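Local coordinates for methylmalonate-semialdehyde dehydrogenase (Oceanimonas doudoroffii, PDB 4ZZ7), which probably catalyses the NAD-dependent, acylating oxidation of methylmalonate semialdehyde, as a four-chain enzyme of the aldehyde dehydrogenase family, at residues Val45-Ser50 and Ala213-Arg219; Met403-Asp407 and Tyr427-Gln433; Gly412-Phe418 and Val434-Asn440. All coordinates share one frame; numbering follows the deposited sequence.

Interaction 1 (Val45-Ser50 and Ala213-Arg219); sequences VEQAIS and ALLHDDR
V45 and A213 lie 6.6 Å apart at their CA atoms, where helix 42-61 passes the last turn of helix 208-216; further on, I49 faces R219 across 7.3 Å between CA atoms, beyond the point where the chain leaves the helix at D217. The first end of the contact is apolar: CG1 of V45 sits against CB of A213 and CD2 of L214, at 3.7 Å from each, and the V45 and L214 side chains meet at about a right angle. The other end centres on R219. Its chain bends at chi3 (-70°), turning the guanidinium back side-on to D217, with NE 3.0 Å from OD1 and NH2 2.8 Å from OD2 in a salt bridge, both oxygens close to the guanidinium plane. The same OD1 receives the backbone N of R219 on its anti lone pair, which makes an Asx turn of residues 217-219. CG2 of I49 rests over one guanidinium face, off-centre, 3.5 Å from NE, while CD1 of I49 lies against the D217 carboxylate. NH1 donates to OG of S50 at 2.7 Å, and that hydroxyl in turn donates to the carbonyl O of E46, one turn back. One water joins E46 OE1 to D217 OD2, and a second joins S50 OG to R219 NH2. L214 also packs on V173 and on K175, an NAD-binding residue; the contact thus joins helix 42-61 to the region that binds NAD. With D217 fixing its rotation and probably offsetting its charge, R219 presents NH1 to helix 42-61 in a defined direction.

Interaction 2 (Met403-Asp407 and Tyr427-Gln433); sequences MDLID and YFSDNIQ
M403 reaches across to two aromatic side chains of helix 422-431. Its CE meets Y427 at the ring edge, 3.4 Å from CE2, and its CG lies at the edge of the F428 ring, 3.8 Å from CD1. The sulfur makes a Met-aromatic contact with each: obliquely to Y427, its SD 5.1 Å from the ring centroid, and edge-on to F428. The bend at chi3 (-77°) turns CE toward Y427 while CG and SD stay beside F428. CD1 of I432 packs on CG2 of I406 at 3.8 Å, the two side chains crossing at about a right angle. OD1 of D407 accepts the backbone N-H of Q433 at 2.9 Å, on its syn side and 18° out of the carboxylate plane, tying helix 399-408 to the chain just past its neighbour. The two helix segments run nearly parallel, 24° apart with axes 11.9 Å from each other; the second belongs to a beta-alpha-beta unit (strand 411-418, helix 422-431, strand 436-439), and both pack on one face of its sheet. There I406, F428 and I432 all meet T415, while M403, I406 and F428 also reach I257. Farther out, the Y427 hydroxyl is hydrogen-bonded to OE1 of Q400, and its ring forms a cation-pi contact with R490 of a third subunit. The carbonyl O atoms of S429 and I432 accept from NZ of K478 of a second subunit.

Interaction 3 (Gly412-Phe418 and Val434-Asn440); sequences GNGTCIF and VGMVGIN. With NAD (nicotinamide-adenine-dinucleotide), chain M.
A chi1 of -172° swings OG1 of T415 away from the backbone N and sets CG2 between N and the carbonyl carbon, against CG2 of V434, 3.4 Å away; M436 bends at chi3 (-74°), bringing CE to the carbonyl O and the OD1 of N413. They lie on or beside the two parallel strands of a beta-alpha-beta unit: strand 411-418, helix 422-431 and strand 436-439. In this ladder G414 pairs with M436, T415 with V437, C416 with G438 and I417 with I439. The bonds zigzag between the strands: M436 O accepts T415 N at 2.9 Å, T415 O accepts G438 N at 2.8 Å, G438 O accepts I417 N, and I417 O accepts N440 N at 2.7 Å, nearly straight. Before the ladder, the carbonyls of G412 and N413 take the N-H groups of G435 and M436. On the face shared with helix 422-431, the T415, I417 and V437 side chains all touch F428, and CG2 of I417 lies beside CD1 of I439, the two pointing the same way. T415 OG1 itself is bound to the carbonyl O of H255 on the adjoining strand. Along the side of strand 436-439 turned from strand 411-418, residues 436-439 pair in parallel with a strand of a second subunit, so the sheet continues across the interface. On the C416 side, its SG stands over the centre of the F418 ring. The N-terminal end of strand 411-418 reaches the NAD pocket: N413 is hydrogen-bonded to the carbonyl O of C283, an NAD-binding residue, and a weak bond, 3.1 Å long and bent to 130°, runs from N413 ND2 to NAD O7N, the nicotinamide carboxamide oxygen.

Interaction 1 closes in the chain before the other two begin and lies on the opposite side of the chain's centre, its centre about 42 Å from that of interaction 2 and about 38 Å from that of interaction 3. It borders the sheet of the nucleotide-binding region that holds strand 171-175. Interactions 2 and 3 alternate along the chain, with centres about 9 Å apart: helix 399-408, strand 411-418, helix 422-431 and strand 436-439 follow in order, with I406 of the first helix, F428 of the second and I432 just after it packing on the strands. Both reach a second subunit. Interaction 3 extends from the nicotinamide end of NAD, at N413, to the sheet edge that pairs with that subunit.

Interaction 1 (Val45-Ser50 and Ala213-Arg219)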
loop_
_atom_site.group_PDB
_atom_site.type_symbol
_atom_site.label_atom_id
_atom_site.label_comp_id
_atom_site.label_asym_id
_atom_site.label_seq_id
_atom_site.Cartn_x
_atom_site.Cartn_y
_atom_site.Cartn_z
ATOM N N VAL A 45 -13.076 -36.540 -10.145
ATOM C CA VAL A 45 -12.395 -35.251 -10.027
ATOM C C VAL A 45 -12.884 -34.328 -11.154
ATOM O O VAL A 45 -13.256 -33.190 -10.898
ATOM C CB VAL A 45 -10.848 -35.392 -10.066
ATOM C CG1 VAL A 45 -10.176 -34.035 -10.074
ATOM C CG2 VAL A 45 -10.333 -36.181 -8.874
ATOM N N GLU A 46 -12.907 -34.837 -12.384
ATOM C CA GLU A 46 -13.317 -34.052 -13.552
ATOM C C GLU A 46 -14.740 -33.516 -13.428
ATOM O O GLU A 46 -15.010 -32.428 -13.892
ATOM C CB GLU A 46 -13.154 -34.861 -14.843
ATOM C CG GLU A 46 -11.710 -34.984 -15.339
ATOM C CD GLU A 46 -11.530 -36.013 -16.463
ATOM O OE1 GLU A 46 -10.386 -36.281 -16.873
ATOM O OE2 GLU A 46 -12.529 -36.572 -16.959
ATOM N N GLN A 47 -15.642 -34.274 -12.809
ATOM C CA GLN A 47 -16.975 -33.745 -12.462
ATOM C C GLN A 47 -16.862 -32.515 -11.551
ATOM O O GLN A 47 -17.563 -31.530 -11.770
ATOM C CB GLN A 47 -17.862 -34.811 -11.780
ATOM C CG GLN A 47 -18.273 -35.986 -12.658
ATOM C CD GLN A 47 -19.078 -37.057 -11.917
ATOM O OE1 GLN A 47 -19.570 -36.849 -10.804
ATOM N NE2 GLN A 47 -19.215 -38.212 -12.549
ATOM N N ALA A 48 -15.995 -32.590 -10.532
ATOM C CA ALA A 48 -15.793 -31.478 -9.579
ATOM C C ALA A 48 -15.236 -30.224 -10.280
ATOM O O ALA A 48 -15.751 -29.125 -10.119
ATOM C CB ALA A 48 -14.888 -31.907 -8.427
ATOM N N ILE A 49 -14.205 -30.421 -11.085
ATOM C CA ILE A 49 -13.658 -29.369 -11.928
ATOM C C ILE A 49 -14.722 -28.768 -12.864
ATOM O O ILE A 49 -14.729 -27.553 -13.079
ATOM C CB ILE A 49 -12.474 -29.889 -12.772
ATOM C CG1 ILE A 49 -11.309 -30.337 -11.874
ATOM C CG2 ILE A 49 -11.968 -28.817 -13.718
ATOM C CD1 ILE A 49 -10.339 -31.282 -12.557
ATOM N N SER A 50 -15.604 -29.605 -13.427
ATOM C CA SER A 50 -16.713 -29.132 -14.299
ATOM C C SER A 50 -17.769 -28.333 -13.544
ATOM O O SER A 50 -18.304 -27.359 -14.080
ATOM C CB SER A 50 -17.400 -30.284 -14.989
ATOM O OG SER A 50 -16.510 -30.899 -15.879
ATOM N N ALA A 213 -5.044 -35.869 -11.426
ATOM C CA ALA A 213 -6.165 -35.392 -12.258
ATOM C C ALA A 213 -6.208 -33.879 -12.247
ATOM O O ALA A 213 -6.283 -33.247 -13.299
ATOM C CB ALA A 213 -7.500 -35.950 -11.793
ATOM N N LEU A 214 -6.144 -33.303 -11.049
ATOM C CA LEU A 214 -6.087 -31.847 -10.892
ATOM C C LEU A 214 -4.903 -31.198 -11.688
ATOM O O LEU A 214 -5.093 -30.238 -12.485
ATOM C CB LEU A 214 -5.979 -31.484 -9.408
ATOM C CG LEU A 214 -7.150 -31.892 -8.515
ATOM C CD1 LEU A 214 -6.753 -31.785 -7.050
ATOM C CD2 LEU A 214 -8.378 -31.048 -8.809
ATOM N N LEU A 215 -3.703 -31.746 -11.493
ATOM C CA LEU A 215 -2.498 -31.220 -12.133
ATOM C C LEU A 215 -2.556 -31.231 -13.679
ATOM O O LEU A 215 -2.028 -30.336 -14.351
ATOM C CB LEU A 215 -1.277 -31.994 -11.646
ATOM C CG LEU A 215 -0.993 -31.885 -10.149
ATOM C CD1 LEU A 215 0.096 -32.853 -9.728
ATOM C CD2 LEU A 215 -0.611 -30.481 -9.755
ATOM N N HIS A 216 -3.220 -32.240 -14.233
ATOM C CA HIS A 216 -3.217 -32.455 -15.681
ATOM C C HIS A 216 -4.439 -31.896 -16.411
ATOM O O HIS A 216 -4.396 -31.730 -17.621
ATOM C CB HIS A 216 -3.013 -33.939 -15.954
ATOM C CG HIS A 216 -1.636 -34.423 -15.619
ATOM N ND1 HIS A 216 -1.236 -34.716 -14.336
ATOM C CD2 HIS A 216 -0.557 -34.648 -16.405
ATOM C CE1 HIS A 216 0.023 -35.118 -14.349
ATOM N NE2 HIS A 216 0.463 -35.078 -15.593
ATOM N N ASP A 217 -5.515 -31.586 -15.687
ATOM C CA ASP A 217 -6.686 -30.924 -16.286
ATOM C C ASP A 217 -6.398 -29.450 -16.606
ATOM O O ASP A 217 -6.059 -28.670 -15.743
ATOM C CB ASP A 217 -7.887 -31.015 -15.358
ATOM C CG ASP A 217 -9.187 -30.648 -16.043
ATOM O OD1 ASP A 217 -9.366 -29.475 -16.459
ATOM O OD2 ASP A 217 -10.049 -31.539 -16.141
ATOM N N ASP A 218 -6.591 -29.074 -17.855
ATOM C CA ASP A 218 -6.246 -27.737 -18.330
ATOM C C ASP A 218 -7.090 -26.622 -17.726
ATOM O O ASP A 218 -6.647 -25.464 -17.709
ATOM C CB ASP A 218 -6.308 -27.678 -19.867
ATOM C CG ASP A 218 -5.248 -28.560 -20.527
ATOM O OD1 ASP A 218 -4.509 -29.280 -19.796
ATOM O OD2 ASP A 218 -5.159 -28.549 -21.778
ATOM N N ARG A 219 -8.281 -26.956 -17.223
ATOM C CA ARG A 219 -9.136 -25.949 -16.552
ATOM C C ARG A 219 -8.605 -25.470 -15.173
ATOM O O ARG A 219 -9.021 -24.423 -14.687
ATOM C CB ARG A 219 -10.569 -26.465 -16.401
ATOM C CG ARG A 219 -11.257 -26.746 -17.708
ATOM C CD ARG A 219 -12.509 -27.582 -17.546
ATOM N NE ARG A 219 -12.219 -28.953 -17.165
ATOM C CZ ARG A 219 -13.150 -29.873 -16.939
ATOM N NH1 ARG A 219 -14.441 -29.580 -17.065
ATOM N NH2 ARG A 219 -12.799 -31.105 -16.570
HETATM O O HOH W 1 -8.460 -34.094 -17.138
HETATM O O HOH W 2 -14.647 -32.991 -17.347
#

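Interaction 2 (Met403-Asp407 and Tyr427-Gln433)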
loop_
_atom_site.group_PDB
_atom_site.type_symbol
_atom_site.label_atom_id
_atom_site.label_comp_id
_atom_site.label_asym_id
_atom_site.label_seq_id
_atom_site.Cartn_x
_atom_site.Cartn_y
_atom_site.Cartn_z
ATOM N N MET A 403 24.081 -20.357 14.214
ATOM C CA MET A 403 23.524 -19.814 12.956
ATOM C C MET A 403 24.017 -20.492 11.652
ATOM O O MET A 403 23.249 -20.655 10.702
ATOM C CB MET A 403 23.767 -18.308 12.870
ATOM C CG MET A 403 22.766 -17.506 13.677
ATOM S SD MET A 403 22.894 -15.770 13.289
ATOM C CE MET A 403 24.371 -15.540 14.255
ATOM N N ASP A 404 25.299 -20.860 11.613
ATOM C CA ASP A 404 25.876 -21.557 10.468
ATOM C C ASP A 404 25.222 -22.916 10.377
ATOM O O ASP A 404 24.895 -23.362 9.293
ATOM C CB ASP A 404 27.396 -21.764 10.608
ATOM C CG ASP A 404 28.202 -20.477 10.566
ATOM O OD1 ASP A 404 27.724 -19.473 10.007
ATOM O OD2 ASP A 404 29.345 -20.487 11.106
ATOM N N LEU A 405 25.050 -23.574 11.524
ATOM C CA LEU A 405 24.427 -24.896 11.570
ATOM C C LEU A 405 23.003 -24.844 10.978
ATOM O O LEU A 405 22.623 -25.734 10.204
ATOM C CB LEU A 405 24.414 -25.421 13.007
ATOM C CG LEU A 405 23.675 -26.728 13.275
ATOM C CD1 LEU A 405 24.407 -27.900 12.660
ATOM C CD2 LEU A 405 23.528 -26.905 14.773
ATOM N N ILE A 406 22.241 -23.794 11.319
ATOM C CA ILE A 406 20.863 -23.657 10.840
ATOM C C ILE A 406 20.857 -23.469 9.325
ATOM O O ILE A 406 20.162 -24.195 8.616
ATOM C CB ILE A 406 20.099 -22.508 11.555
ATOM C CG1 ILE A 406 19.879 -22.855 13.028
ATOM C CG2 ILE A 406 18.722 -22.293 10.929
ATOM C CD1 ILE A 406 19.497 -21.695 13.919
ATOM N N ASP A 407 21.643 -22.498 8.850
ATOM C CA ASP A 407 21.761 -22.171 7.417
ATOM C C ASP A 407 22.233 -23.357 6.582
ATOM O O ASP A 407 21.880 -23.477 5.411
ATOM C CB ASP A 407 22.746 -21.018 7.185
ATOM C CG ASP A 407 22.257 -19.700 7.727
ATOM O OD1 ASP A 407 21.029 -19.471 7.772
ATOM O OD2 ASP A 407 23.120 -18.891 8.119
ATOM N N TYR A 427 20.610 -9.149 14.606
ATOM C CA TYR A 427 21.605 -9.833 13.787
ATOM C C TYR A 427 21.114 -11.220 13.346
ATOM O O TYR A 427 21.329 -11.616 12.197
ATOM C CB TYR A 427 22.925 -9.941 14.543
ATOM C CG TYR A 427 24.018 -10.582 13.730
ATOM C CD1 TYR A 427 24.749 -9.832 12.801
ATOM C CD2 TYR A 427 24.329 -11.930 13.874
ATOM C CE1 TYR A 427 25.764 -10.402 12.042
ATOM C CE2 TYR A 427 25.336 -12.510 13.099
ATOM C CZ TYR A 427 26.046 -11.741 12.200
ATOM O OH TYR A 427 27.030 -12.332 11.470
ATOM N N PHE A 428 20.462 -11.940 14.272
ATOM C CA PHE A 428 19.867 -13.236 13.978
ATOM C C PHE A 428 18.723 -13.081 12.961
ATOM O O PHE A 428 18.747 -13.679 11.886
ATOM C CB PHE A 428 19.353 -13.867 15.263
ATOM C CG PHE A 428 18.638 -15.179 15.062
ATOM C CD1 PHE A 428 19.342 -16.328 14.771
ATOM C CD2 PHE A 428 17.262 -15.260 15.174
ATOM C CE1 PHE A 428 18.699 -17.534 14.593
ATOM C CE2 PHE A 428 16.611 -16.468 14.987
ATOM C CZ PHE A 428 17.336 -17.612 14.698
ATOM N N SER A 429 17.740 -12.248 13.291
ATOM C CA SER A 429 16.569 -12.074 12.430
ATOM C C SER A 429 16.904 -11.517 11.035
ATOM O O SER A 429 16.249 -11.860 10.039
ATOM C CB SER A 429 15.515 -11.195 13.117
ATOM O OG SER A 429 15.925 -9.841 13.192
ATOM N N ASP A 430 17.927 -10.666 10.974
ATOM C CA ASP A 430 18.363 -10.090 9.704
ATOM C C ASP A 430 19.038 -11.126 8.835
ATOM O O ASP A 430 18.652 -11.291 7.685
ATOM C CB ASP A 430 19.312 -8.914 9.896
ATOM C CG ASP A 430 19.497 -8.113 8.626
ATOM O OD1 ASP A 430 18.500 -7.659 8.061
ATOM O OD2 ASP A 430 20.628 -7.918 8.163
ATOM N N ASN A 431 20.014 -11.841 9.399
ATOM C CA ASN A 431 20.902 -12.723 8.622
ATOM C C ASN A 431 20.517 -14.173 8.527
ATOM O O ASN A 431 21.118 -14.875 7.720
ATOM C CB ASN A 431 22.322 -12.673 9.183
ATOM C CG ASN A 431 22.916 -11.298 9.110
ATOM O OD1 ASN A 431 23.114 -10.631 10.130
ATOM N ND2 ASN A 431 23.182 -10.845 7.896
ATOM N N ILE A 432 19.580 -14.645 9.351
ATOM C CA ILE A 432 19.232 -16.090 9.354
ATOM C C ILE A 432 18.459 -16.492 8.101
ATOM O O ILE A 432 17.533 -15.804 7.701
ATOM C CB ILE A 432 18.482 -16.534 10.635
ATOM C CG1 ILE A 432 18.451 -18.066 10.752
ATOM C CG2 ILE A 432 17.076 -15.958 10.713
ATOM C CD1 ILE A 432 19.751 -18.670 11.275
ATOM N N GLN A 433 18.841 -17.612 7.492
ATOM C CA GLN A 433 18.290 -18.015 6.197
ATOM C C GLN A 433 17.068 -18.910 6.345
ATOM O O GLN A 433 17.041 -20.014 5.801
ATOM C CB GLN A 433 19.355 -18.727 5.360
ATOM C CG GLN A 433 20.581 -17.884 5.044
ATOM C CD GLN A 433 20.251 -16.647 4.203
ATOM O OE1 GLN A 433 19.739 -16.762 3.075
ATOM N NE2 GLN A 433 20.539 -15.456 4.741
#

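Interaction 3 (Gly412-Phe418 and Val434-Asn440)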
loop_
_atom_site.group_PDB
_atom_site.type_symbol
_atom_site.label_atom_id
_atom_site.label_comp_id
_atom_site.label_asym_id
_atom_site.label_seq_id
_atom_site.Cartn_x
_atom_site.Cartn_y
_atom_site.Cartn_z
ATOM N N GLY A 412 14.515 -24.532 5.859
ATOM C CA GLY A 412 14.578 -23.215 6.492
ATOM C C GLY A 412 13.179 -22.645 6.699
ATOM O O GLY A 412 12.914 -21.501 6.327
ATOM N N ASN A 413 12.290 -23.448 7.295
ATOM C CA ASN A 413 10.880 -23.078 7.439
ATOM C C ASN A 413 10.733 -22.046 8.533
ATOM O O ASN A 413 10.329 -20.928 8.257
ATOM C CB ASN A 413 9.989 -24.300 7.711
ATOM C CG ASN A 413 8.571 -24.153 7.151
ATOM O OD1 ASN A 413 8.331 -23.398 6.227
ATOM N ND2 ASN A 413 7.633 -24.910 7.696
ATOM N N GLY A 414 11.120 -22.403 9.757
ATOM C CA GLY A 414 10.960 -21.528 10.923
ATOM C C GLY A 414 12.089 -21.680 11.929
ATOM O O GLY A 414 12.661 -22.753 12.056
ATOM N N THR A 415 12.404 -20.610 12.653
ATOM C CA THR A 415 13.456 -20.630 13.650
ATOM C C THR A 415 13.111 -19.679 14.776
ATOM O O THR A 415 12.231 -18.821 14.608
ATOM C CB THR A 415 14.792 -20.189 13.061
ATOM O OG1 THR A 415 15.829 -20.393 14.028
ATOM C CG2 THR A 415 14.773 -18.708 12.667
ATOM N N CYS A 416 13.809 -19.822 15.912
ATOM C CA CYS A 416 13.656 -18.913 17.064
ATOM C C CYS A 416 15.008 -18.637 17.714
ATOM O O CYS A 416 15.932 -19.422 17.592
ATOM C CB CYS A 416 12.671 -19.461 18.118
ATOM S SG CYS A 416 12.655 -18.591 19.753
ATOM N N ILE A 417 15.107 -17.508 18.400
ATOM C CA ILE A 417 16.228 -17.256 19.264
ATOM C C ILE A 417 15.697 -16.819 20.620
ATOM O O ILE A 417 14.821 -15.960 20.681
ATOM C CB ILE A 417 17.181 -16.199 18.680
ATOM C CG1 ILE A 417 18.391 -16.026 19.597
ATOM C CG2 ILE A 417 16.485 -14.858 18.459
ATOM C CD1 ILE A 417 19.537 -15.294 18.946
ATOM N N PHE A 418 16.211 -17.419 21.697
ATOM C CA PHE A 418 15.921 -16.960 23.036
ATOM C C PHE A 418 17.072 -16.075 23.486
ATOM O O PHE A 418 18.200 -16.537 23.591
ATOM C CB PHE A 418 15.758 -18.135 23.955
ATOM C CG PHE A 418 14.589 -18.989 23.619
ATOM C CD1 PHE A 418 13.311 -18.556 23.890
ATOM C CD2 PHE A 418 14.762 -20.220 23.043
ATOM C CE1 PHE A 418 12.220 -19.351 23.591
ATOM C CE2 PHE A 418 13.687 -21.020 22.744
ATOM C CZ PHE A 418 12.410 -20.587 23.011
ATOM N N VAL A 434 16.073 -18.440 7.106
ATOM C CA VAL A 434 14.750 -19.080 7.194
ATOM C C VAL A 434 13.637 -18.032 7.072
ATOM O O VAL A 434 13.802 -16.871 7.440
ATOM C CB VAL A 434 14.581 -19.964 8.469
ATOM C CG1 VAL A 434 15.923 -20.319 9.072
ATOM C CG2 VAL A 434 13.713 -19.307 9.531
ATOM N N GLY A 435 12.491 -18.476 6.584
ATOM C CA GLY A 435 11.377 -17.591 6.257
ATOM C C GLY A 435 10.665 -16.953 7.437
ATOM O O GLY A 435 10.290 -15.791 7.398
ATOM N N MET A 436 10.447 -17.727 8.483
ATOM C CA MET A 436 9.743 -17.229 9.655
ATOM C C MET A 436 10.612 -17.311 10.912
ATOM O O MET A 436 10.965 -18.383 11.366
ATOM C CB MET A 436 8.446 -18.010 9.821
ATOM C CG MET A 436 7.474 -17.782 8.683
ATOM S SD MET A 436 6.369 -19.158 8.389
ATOM C CE MET A 436 7.451 -20.341 7.615
ATOM N N VAL A 437 10.914 -16.148 11.464
ATOM C CA VAL A 437 11.866 -15.968 12.529
ATOM C C VAL A 437 11.135 -15.527 13.776
ATOM O O VAL A 437 10.280 -14.629 13.717
ATOM C CB VAL A 437 12.811 -14.834 12.160
ATOM C CG1 VAL A 437 13.850 -14.617 13.231
ATOM C CG2 VAL A 437 13.471 -15.115 10.830
ATOM N N GLY A 438 11.490 -16.133 14.905
ATOM C CA GLY A 438 10.937 -15.746 16.201
ATOM C C GLY A 438 12.005 -15.158 17.117
ATOM O O GLY A 438 13.151 -15.583 17.065
ATOM N N ILE A 439 11.633 -14.165 17.930
ATOM C CA ILE A 439 12.481 -13.653 19.007
ATOM C C ILE A 439 11.734 -14.037 20.274
ATOM O O ILE A 439 10.646 -13.535 20.509
ATOM C CB ILE A 439 12.666 -12.125 18.921
ATOM C CG1 ILE A 439 13.067 -11.683 17.514
ATOM C CG2 ILE A 439 13.692 -11.614 19.911
ATOM C CD1 ILE A 439 14.379 -12.227 17.008
ATOM N N ASN A 440 12.290 -14.969 21.045
ATOM C CA ASN A 440 11.641 -15.541 22.229
ATOM C C ASN A 440 10.224 -16.081 21.997
ATOM O O ASN A 440 9.418 -16.137 22.922
ATOM C CB ASN A 440 11.634 -14.509 23.350
ATOM C CG ASN A 440 13.037 -14.012 23.700
ATOM O OD1 ASN A 440 13.832 -14.730 24.296
ATOM N ND2 ASN A 440 13.329 -12.782 23.355
HETATM P PA NAD M . 2.350 -35.487 2.153
HETATM O O1A NAD M . 2.202 -37.003 2.058
HETATM O O2A NAD M . 3.629 -34.782 1.736
HETATM O O5B NAD M . 1.183 -34.806 1.253
HETATM C C5B NAD M . -0.134 -34.511 1.740
HETATM C C4B NAD M . -1.152 -34.441 0.603
HETATM O O4B NAD M . -0.554 -34.833 -0.635
HETATM C C3B NAD M . -2.352 -35.362 0.796
HETATM O O3B NAD M . -3.529 -34.640 0.424
HETATM C C2B NAD M . -2.068 -36.574 -0.089
HETATM O O2B NAD M . -3.169 -37.206 -0.749
HETATM C C1B NAD M . -1.152 -36.021 -1.165
HETATM N N9A NAD M . -0.110 -37.001 -1.595
HETATM C C8A NAD M . 0.583 -37.854 -0.786
HETATM N N7A NAD M . 1.461 -38.583 -1.507
HETATM C C5A NAD M . 1.343 -38.210 -2.806
HETATM C C6A NAD M . 1.983 -38.605 -4.095
HETATM N N6A NAD M . 2.940 -39.558 -4.107
HETATM N N1A NAD M . 1.580 -37.975 -5.231
HETATM C C2A NAD M . 0.608 -37.013 -5.215
HETATM N N3A NAD M . -0.015 -36.595 -4.093
HETATM C C4A NAD M . 0.301 -37.154 -2.876
HETATM O O3 NAD M . 1.990 -35.012 3.681
HETATM P PN NAD M . 1.274 -35.849 4.895
HETATM O O1N NAD M . -0.217 -36.061 4.618
HETATM O O2N NAD M . 2.119 -37.028 5.398
HETATM O O5D NAD M . 1.437 -34.663 5.965
HETATM C C5D NAD M . 2.702 -34.438 6.610
HETATM C C4D NAD M . 3.594 -33.358 5.962
HETATM O O4D NAD M . 3.054 -32.017 5.992
HETATM C C3D NAD M . 4.941 -33.262 6.698
HETATM O O3D NAD M . 5.982 -33.887 5.939
HETATM C C2D NAD M . 5.218 -31.769 6.931
HETATM O O2D NAD M . 6.554 -31.405 6.567
HETATM C C1D NAD M . 4.161 -31.102 6.068
HETATM N N1N NAD M . 3.725 -29.782 6.513
HETATM C C2N NAD M . 4.260 -28.726 5.886
HETATM C C3N NAD M . 3.889 -27.432 6.236
HETATM C C7N NAD M . 4.484 -26.204 5.587
HETATM O O7N NAD M . 5.698 -25.988 5.507
HETATM N N7N NAD M . 3.617 -25.315 5.135
HETATM C C4N NAD M . 2.928 -27.253 7.225
HETATM C C5N NAD M . 2.373 -28.355 7.864
HETATM C C6N NAD M . 2.795 -29.630 7.480
#